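Local coordinates for glutamine amidotransferase type-2 domain-containing protein (Pseudomonas aeruginosa PAO1, PDB 1TE5), which probably acts as a class-II glutamine amidotransferase, releasing ammonia from glutamine for transfer to an acceptor that remains unidentified, at residues A[101-111]-A[168-179]. Numbering follows the deposited sequence.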
loop_
_atom_site.group_PDB
_atom_site.type_symbol
_atom_site.label_atom_id
_atom_site.label_comp_id
_atom_site.label_asym_id
_atom_site.label_seq_id
_atom_site.Cartn_x
_atom_site.Cartn_y
_atom_site.Cartn_z
ATOM N N ARG A 101 -5.657 -3.521 12.463
ATOM C CA ARG A 101 -5.193 -2.153 12.242
ATOM C C ARG A 101 -3.946 -2.231 11.350
ATOM O O ARG A 101 -3.162 -3.169 11.464
ATOM C CB ARG A 101 -4.797 -1.480 13.565
ATOM C CG ARG A 101 -5.793 -1.581 14.707
ATOM C CD ARG A 101 -7.163 -1.006 14.368
ATOM N NE ARG A 101 -7.110 0.397 13.974
ATOM C CZ ARG A 101 -7.774 1.373 14.585
ATOM N NH1 ARG A 101 -7.660 2.618 14.141
ATOM N NH2 ARG A 101 -8.539 1.110 15.646
ATOM N N TYR A 102 -3.786 -1.294 10.419
ATOM C CA TYR A 102 -2.587 -1.312 9.579
ATOM C C TYR A 102 -1.485 -0.585 10.332
ATOM O O TYR A 102 -1.676 0.534 10.783
ATOM C CB TYR A 102 -2.835 -0.638 8.221
ATOM C CG TYR A 102 -3.681 -1.450 7.254
ATOM C CD1 TYR A 102 -4.897 -0.954 6.778
ATOM C CD2 TYR A 102 -3.275 -2.721 6.816
ATOM C CE1 TYR A 102 -5.685 -1.694 5.907
ATOM C CE2 TYR A 102 -4.068 -3.470 5.944
ATOM C CZ TYR A 102 -5.264 -2.947 5.498
ATOM O OH TYR A 102 -6.068 -3.687 4.661
ATOM N N TRP A 103 -0.363 -1.250 10.543
ATOM C CA TRP A 103 0.740 -0.614 11.244
ATOM C C TRP A 103 1.719 -0.057 10.232
ATOM O O TRP A 103 2.017 -0.718 9.235
ATOM C CB TRP A 103 1.455 -1.607 12.163
ATOM C CG TRP A 103 0.782 -1.793 13.479
ATOM C CD1 TRP A 103 -0.536 -2.090 13.694
ATOM C CD2 TRP A 103 1.392 -1.718 14.774
ATOM N NE1 TRP A 103 -0.782 -2.207 15.044
ATOM C CE2 TRP A 103 0.383 -1.982 15.728
ATOM C CE3 TRP A 103 2.693 -1.459 15.221
ATOM C CZ2 TRP A 103 0.637 -2.000 17.099
ATOM C CZ3 TRP A 103 2.945 -1.477 16.589
ATOM C CH2 TRP A 103 1.918 -1.744 17.509
ATOM N N THR A 104 2.259 1.124 10.512
ATOM C CA THR A 104 3.216 1.775 9.618
ATOM C C THR A 104 4.525 2.001 10.384
ATOM O O THR A 104 4.507 2.405 11.546
ATOM C CB THR A 104 2.638 3.110 9.067
ATOM O OG1 THR A 104 1.525 2.839 8.199
ATOM C CG2 THR A 104 3.685 3.858 8.269
ATOM N N PHE A 105 5.655 1.717 9.745
ATOM C CA PHE A 105 6.960 1.847 10.382
ATOM C C PHE A 105 8.015 2.530 9.501
ATOM O O PHE A 105 8.156 2.226 8.316
ATOM C CB PHE A 105 7.425 0.441 10.767
ATOM C CG PHE A 105 8.781 0.374 11.422
ATOM C CD1 PHE A 105 8.907 0.426 12.802
ATOM C CD2 PHE A 105 9.926 0.158 10.660
ATOM C CE1 PHE A 105 10.152 0.254 13.413
ATOM C CE2 PHE A 105 11.175 -0.011 11.266
ATOM C CZ PHE A 105 11.283 0.036 12.642
ATOM N N ALA A 106 8.753 3.461 10.089
ATOM C CA ALA A 106 9.815 4.155 9.381
ATOM C C ALA A 106 11.008 4.223 10.327
ATOM O O ALA A 106 10.869 4.623 11.483
ATOM C CB ALA A 106 9.366 5.542 8.973
ATOM N N HIS A 107 12.171 3.805 9.835
ATOM C CA HIS A 107 13.389 3.793 10.636
ATOM C C HIS A 107 14.572 4.492 9.957
ATOM O O HIS A 107 14.840 4.297 8.768
ATOM C CB HIS A 107 13.730 2.335 10.925
ATOM C CG HIS A 107 15.152 2.138 11.365
ATOM N ND1 HIS A 107 15.959 1.134 10.875
ATOM C CD2 HIS A 107 15.911 2.829 12.249
ATOM C CE1 HIS A 107 17.149 1.209 11.444
ATOM N NE2 HIS A 107 17.147 2.231 12.280
ATOM N N ASN A 108 15.251 5.334 10.722
ATOM C CA ASN A 108 16.419 6.052 10.244
ATOM C C ASN A 108 17.587 5.620 11.111
ATOM O O ASN A 108 17.518 5.702 12.336
ATOM C CB ASN A 108 16.220 7.559 10.374
ATOM C CG ASN A 108 17.477 8.341 10.046
ATOM O OD1 ASN A 108 18.051 9.018 10.901
ATOM N ND2 ASN A 108 17.925 8.233 8.798
ATOM N N GLY A 109 18.644 5.121 10.482
ATOM C CA GLY A 109 19.800 4.682 11.239
ATOM C C GLY A 109 20.290 3.333 10.760
ATOM O O GLY A 109 19.720 2.755 9.836
ATOM N N GLN A 110 21.351 2.833 11.382
ATOM C CA GLN A 110 21.920 1.547 10.992
ATOM C C GLN A 110 22.098 0.610 12.185
ATOM O O GLN A 110 22.515 1.038 13.265
ATOM C CB GLN A 110 23.272 1.763 10.313
ATOM C CG GLN A 110 23.248 2.759 9.168
ATOM C CD GLN A 110 24.625 3.000 8.591
ATOM O OE1 GLN A 110 25.632 2.895 9.294
ATOM N NE2 GLN A 110 24.679 3.319 7.301
ATOM N N LEU A 111 21.805 -0.671 11.973
ATOM C CA LEU A 111 21.926 -1.683 13.022
ATOM C C LEU A 111 23.001 -2.708 12.682
ATOM O O LEU A 111 22.983 -3.298 11.600
ATOM C CB LEU A 111 20.589 -2.397 13.223
ATOM C CG LEU A 111 19.385 -1.493 13.505
ATOM C CD1 LEU A 111 18.127 -2.331 13.630
ATOM C CD2 LEU A 111 19.615 -0.678 14.764
ATOM N N GLY A 168 22.958 -0.106 17.374
ATOM C CA GLY A 168 23.125 0.945 16.385
ATOM C C GLY A 168 22.142 2.091 16.549
ATOM O O GLY A 168 21.514 2.228 17.599
ATOM N N VAL A 169 22.047 2.948 15.531
ATOM C CA VAL A 169 21.128 4.084 15.554
ATOM C C VAL A 169 19.712 3.602 15.262
ATOM O O VAL A 169 19.474 2.947 14.242
ATOM C CB VAL A 169 21.497 5.147 14.483
ATOM C CG1 VAL A 169 20.465 6.281 14.481
ATOM C CG2 VAL A 169 22.897 5.696 14.733
ATOM N N PHE A 170 18.773 3.931 16.143
ATOM C CA PHE A 170 17.398 3.523 15.928
ATOM C C PHE A 170 16.367 4.620 16.159
ATOM O O PHE A 170 15.745 4.690 17.214
ATOM C CB PHE A 170 17.051 2.286 16.758
ATOM C CG PHE A 170 15.770 1.614 16.328
ATOM C CD1 PHE A 170 15.718 0.883 15.146
ATOM C CD2 PHE A 170 14.614 1.725 17.096
ATOM C CE1 PHE A 170 14.536 0.274 14.734
ATOM C CE2 PHE A 170 13.432 1.123 16.693
ATOM C CZ PHE A 170 13.391 0.397 15.510
ATOM N N ASN A 171 16.223 5.498 15.176
ATOM C CA ASN A 171 15.237 6.562 15.244
ATOM C C ASN A 171 14.070 5.931 14.497
ATOM O O ASN A 171 14.260 5.396 13.398
ATOM C CB ASN A 171 15.738 7.805 14.510
ATOM C CG ASN A 171 17.032 8.337 15.092
ATOM O OD1 ASN A 171 17.058 8.832 16.215
ATOM N ND2 ASN A 171 18.119 8.221 14.337
ATOM N N ALA A 172 12.882 5.933 15.094
ATOM C CA ALA A 172 11.743 5.303 14.438
ATOM C C ALA A 172 10.405 5.973 14.661
ATOM O O ALA A 172 10.222 6.734 15.610
ATOM C CB ALA A 172 11.663 3.842 14.851
ATOM N N LEU A 173 9.491 5.722 13.733
ATOM C CA LEU A 173 8.132 6.238 13.799
ATOM C C LEU A 173 7.234 5.027 13.559
ATOM O O LEU A 173 7.443 4.265 12.608
ATOM C CB LEU A 173 7.876 7.285 12.711
ATOM C CG LEU A 173 8.785 8.508 12.611
ATOM C CD1 LEU A 173 8.315 9.359 11.449
ATOM C CD2 LEU A 173 8.783 9.296 13.916
ATOM N N ILE A 174 6.274 4.820 14.454
ATOM C CA ILE A 174 5.347 3.697 14.339
ATOM C C ILE A 174 3.930 4.205 14.583
ATOM O O ILE A 174 3.721 5.106 15.389
ATOM C CB ILE A 174 5.699 2.591 15.349
ATOM C CG1 ILE A 174 7.165 2.189 15.174
ATOM C CG2 ILE A 174 4.791 1.393 15.137
ATOM C CD1 ILE A 174 7.716 1.366 16.295
ATOM N N SER A 175 2.959 3.601 13.912
ATOM C CA SER A 175 1.605 4.045 14.080
ATOM C C SER A 175 0.643 2.956 13.680
ATOM O O SER A 175 1.006 2.073 12.901
ATOM C CB SER A 175 1.359 5.284 13.220
ATOM O OG SER A 175 0.004 5.692 13.229
ATOM N N ASP A 176 -0.504 2.921 14.328
ATOM C CA ASP A 176 -1.538 1.982 13.916
ATOM C C ASP A 176 -2.711 2.760 13.281
ATOM O O ASP A 176 -3.805 2.222 13.080
ATOM C CB ASP A 176 -2.042 1.250 15.169
ATOM C CG ASP A 176 -3.032 2.022 16.039
ATOM O OD1 ASP A 176 -3.049 3.270 16.002
ATOM O OD2 ASP A 176 -3.795 1.365 16.784
ATOM N N GLY A 177 -2.463 4.040 13.001
ATOM C CA GLY A 177 -3.471 4.892 12.404
ATOM C C GLY A 177 -4.117 5.812 13.418
ATOM O O GLY A 177 -4.781 6.776 13.041
ATOM N N ASP A 178 -4.006 5.455 14.697
ATOM C CA ASP A 178 -4.559 6.256 15.791
ATOM C C ASP A 178 -3.434 7.130 16.339
ATOM O O ASP A 178 -3.394 8.343 16.132
ATOM C CB ASP A 178 -5.073 5.365 16.949
ATOM C CG ASP A 178 -6.393 4.668 16.644
ATOM O OD1 ASP A 178 -6.642 3.600 17.256
ATOM O OD2 ASP A 178 -7.183 5.190 15.835
ATOM N N TRP A 179 -2.579 6.486 17.120
ATOM C CA TRP A 179 -1.445 7.128 17.740
ATOM C C TRP A 179 -0.217 7.027 16.856
ATOM O O TRP A 179 -0.142 6.187 15.959
ATOM C CB TRP A 179 -1.158 6.469 19.091
ATOM C CG TRP A 179 -1.239 4.970 19.042
ATOM C CD1 TRP A 179 -2.318 4.197 19.366
ATOM C CD2 TRP A 179 -0.218 4.069 18.585
ATOM N NE1 TRP A 179 -2.032 2.870 19.132
ATOM C CE2 TRP A 179 -0.751 2.767 18.652
ATOM C CE3 TRP A 179 1.088 4.239 18.114
ATOM C CZ2 TRP A 179 -0.025 1.644 18.271
ATOM C CZ3 TRP A 179 1.808 3.122 17.732
ATOM C CH2 TRP A 179 1.249 1.841 17.810
HETATM O O HOH W 1 -5.314 0.938 10.590
#
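Phe105 lies alongside Ile174, its CD1 3.4 Å from Ile174 CG1, while the ring of Phe170 crosses its far edge with CZ 3.6 Å from Phe105 CZ. This is the densely packed face of the antiparallel pairing between strands 101-108 and 171-175. On the same face, the edge of Trp179 meets the six-membered ring of Trp103 edge-to-face, planes at 83°, and Asp176 CB sits over the five-membered ring. Helices 128-143 and 150-165 cover these side chains.

His107 has CG anti to the backbone N (chi1 162°), which swings the imidazole along the strand until NE2 donates in the ring plane to a lone pair of Val169 O, 3.1 Å away; Ser129 binds its ND1. Across the strands, Asn108 O takes two donors, Asn171 N and, from above the carbonyl plane, ND2 at 3.3 Å, while the backbone N atoms of Ser185 and Ser186 both donate to Asn171 OD1.

The partly exposed Arg101 end is more polar: NH1 forms a salt bridge with Asp178 OD2 (3.1 Å) whose poorly aimed hydrogen bond is weak, and a water links Tyr102 N to Asp176 O. With helices on one face and strands 4-9 and 73-80 on the other, the pair belongs to the layered αββα core of the Ntn-hydrolase fold.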